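Local atomic coordinates of salt-tolerant glutaminase (Micrococcus luteus, PDB entry 3AGD), a protein that probably catalyses the hydrolysis of L-glutamine to L-glutamate and ammonium, as a salt-tolerant member of the glutaminase family. Residues 74-79 with 223-228. Numbering follows the deposited sequence.
Sequences ALVDRG and RMLPSI
In the glutaminase domain, of the beta-lactamase clan, the C-terminal end of helix 67-78, through Val76, meets the loop leading into helix 227-240, through Leu225 and Pro226. This contact uses the last turns of helix 67-78 and lies away from the substrate-binding residues. No hydrogen bond crosses the interface, and the buried surface, summed over both sides, is just 84 Å², so the interface is small and apolar. On the helix side the touching atom is a single methyl: Val76 CG2 lies 3.8 Å from Leu225 CD2 and 4.0 Å from Pro226 CD. Val76 CG1 is anti to the backbone N (chi1 167°) and CG2 anti to the carbonyl carbon, and in this rotamer CG2 is the methyl turned to the loop. The side chains of Leu225 and Pro226 each cross that of Val76 at about a right angle. Leu225 is buried and also packs on Ile141 of helix 131-146, whose Arg137 touches Val76, so a third helix borders the contact; Pro226, at the N-cap position of helix 227-240, is exposed. Gly79, the first residue past helix 67-78, has positive phi, and its N bonds to Leu75 O at 2.8 Å. Within the loop, Arg223 NH1, which also hydrogen-bonds Gly214 O, donates to Leu225 O at 2.9 Å, the carbonyl oxygen lying in the guanidinium plane and the N-H...O angle being 154°.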
loop_
_atom_site.group_PDB
_atom_site.type_symbol
_atom_site.label_atom_id
_atom_site.label_comp_id
_atom_site.label_asym_id
_atom_site.label_seq_id
_atom_site.Cartn_x
_atom_site.Cartn_y
_atom_site.Cartn_z
ATOM N N ALA A 74 -13.445 18.426 -4.702
ATOM C CA ALA A 74 -14.556 18.583 -3.774
ATOM C C ALA A 74 -14.066 18.542 -2.334
ATOM O O ALA A 74 -14.507 19.331 -1.497
ATOM C CB ALA A 74 -15.587 17.488 -4.004
ATOM N N LEU A 75 -13.158 17.613 -2.046
ATOM C CA LEU A 75 -12.610 17.480 -0.696
ATOM C C LEU A 75 -11.828 18.743 -0.347
ATOM O O LEU A 75 -11.951 19.288 0.755
ATOM C CB LEU A 75 -11.711 16.237 -0.618
ATOM C CG LEU A 75 -12.466 14.904 -0.744
ATOM C CD1 LEU A 75 -11.526 13.774 -1.142
ATOM C CD2 LEU A 75 -13.162 14.599 0.581
ATOM N N VAL A 76 -11.023 19.209 -1.293
ATOM C CA VAL A 76 -10.242 20.423 -1.091
ATOM C C VAL A 76 -11.166 21.619 -0.874
ATOM O O VAL A 76 -10.973 22.413 0.038
ATOM C CB VAL A 76 -9.356 20.733 -2.317
ATOM C CG1 VAL A 76 -8.803 22.155 -2.216
ATOM C CG2 VAL A 76 -8.216 19.737 -2.394
ATOM N N ASP A 77 -12.188 21.730 -1.712
ATOM C CA ASP A 77 -13.106 22.853 -1.630
ATOM C C ASP A 77 -14.074 22.901 -0.469
ATOM O O ASP A 77 -14.296 23.966 0.099
ATOM C CB ASP A 77 -13.913 22.966 -2.923
ATOM C CG ASP A 77 -13.044 23.274 -4.120
ATOM O OD1 ASP A 77 -12.051 24.012 -3.950
ATOM O OD2 ASP A 77 -13.358 22.792 -5.230
ATOM N N ARG A 78 -14.653 21.763 -0.109
ATOM C CA ARG A 78 -15.652 21.742 0.954
ATOM C C ARG A 78 -15.249 21.065 2.259
ATOM O O ARG A 78 -15.949 21.195 3.260
ATOM C CB ARG A 78 -16.931 21.093 0.415
ATOM C CG ARG A 78 -17.451 21.742 -0.863
ATOM C CD ARG A 78 -18.094 23.095 -0.585
ATOM N NE ARG A 78 -19.505 22.969 -0.241
ATOM C CZ ARG A 78 -20.450 22.596 -1.099
ATOM N NH1 ARG A 78 -20.144 22.316 -2.355
ATOM N NH2 ARG A 78 -21.707 22.498 -0.699
ATOM N N GLY A 79 -14.124 20.358 2.256
ATOM C CA GLY A 79 -13.699 19.663 3.460
ATOM C C GLY A 79 -14.322 18.275 3.514
ATOM O O GLY A 79 -15.332 18.013 2.856
ATOM N N ARG A 223 3.311 20.947 -4.227
ATOM C CA ARG A 223 2.196 20.177 -3.693
ATOM C C ARG A 223 0.902 20.676 -4.318
ATOM O O ARG A 223 0.549 21.848 -4.187
ATOM C CB ARG A 223 2.118 20.288 -2.166
ATOM C CG ARG A 223 0.891 19.589 -1.567
ATOM C CD ARG A 223 0.992 19.438 -0.051
ATOM N NE ARG A 223 2.082 18.543 0.332
ATOM C CZ ARG A 223 2.078 17.226 0.140
ATOM N NH1 ARG A 223 1.034 16.629 -0.430
ATOM N NH2 ARG A 223 3.126 16.505 0.516
ATOM N N MET A 224 0.204 19.779 -5.008
ATOM C CA MET A 224 -1.052 20.110 -5.666
ATOM C C MET A 224 -2.251 19.771 -4.790
ATOM O O MET A 224 -3.302 20.399 -4.905
ATOM C CB MET A 224 -1.178 19.342 -6.983
ATOM C CG MET A 224 0.025 19.473 -7.894
ATOM S SD MET A 224 0.490 21.197 -8.152
ATOM C CE MET A 224 -0.790 21.726 -9.295
ATOM N N LEU A 225 -2.088 18.776 -3.920
ATOM C CA LEU A 225 -3.168 18.341 -3.039
ATOM C C LEU A 225 -2.666 17.914 -1.668
ATOM O O LEU A 225 -1.545 17.424 -1.529
ATOM C CB LEU A 225 -3.906 17.143 -3.648
ATOM C CG LEU A 225 -4.640 17.235 -4.990
ATOM C CD1 LEU A 225 -4.983 15.826 -5.470
ATOM C CD2 LEU A 225 -5.904 18.078 -4.842
ATOM N N PRO A 226 -3.491 18.108 -0.629
ATOM C CA PRO A 226 -3.066 17.695 0.711
ATOM C C PRO A 226 -2.887 16.182 0.610
ATOM O O PRO A 226 -3.666 15.515 -0.073
ATOM C CB PRO A 226 -4.262 18.071 1.583
ATOM C CG PRO A 226 -4.833 19.283 0.861
ATOM C CD PRO A 226 -4.768 18.845 -0.583
ATOM N N SER A 227 -1.867 15.634 1.261
ATOM C CA SER A 227 -1.640 14.195 1.194
ATOM C C SER A 227 -2.869 13.424 1.664
ATOM O O SER A 227 -3.223 12.397 1.085
ATOM C CB SER A 227 -0.435 13.802 2.048
ATOM O OG SER A 227 -0.694 14.068 3.412
ATOM N N ILE A 228 -3.523 13.923 2.709
ATOM C CA ILE A 228 -4.705 13.251 3.240
ATOM C C ILE A 228 -5.825 13.147 2.194
ATOM O O ILE A 228 -6.610 12.198 2.212
ATOM C CB ILE A 228 -5.228 13.965 4.512
ATOM C CG1 ILE A 228 -6.287 13.100 5.189
ATOM C CG2 ILE A 228 -5.794 15.335 4.157
ATOM C CD1 ILE A 228 -6.837 13.698 6.472
#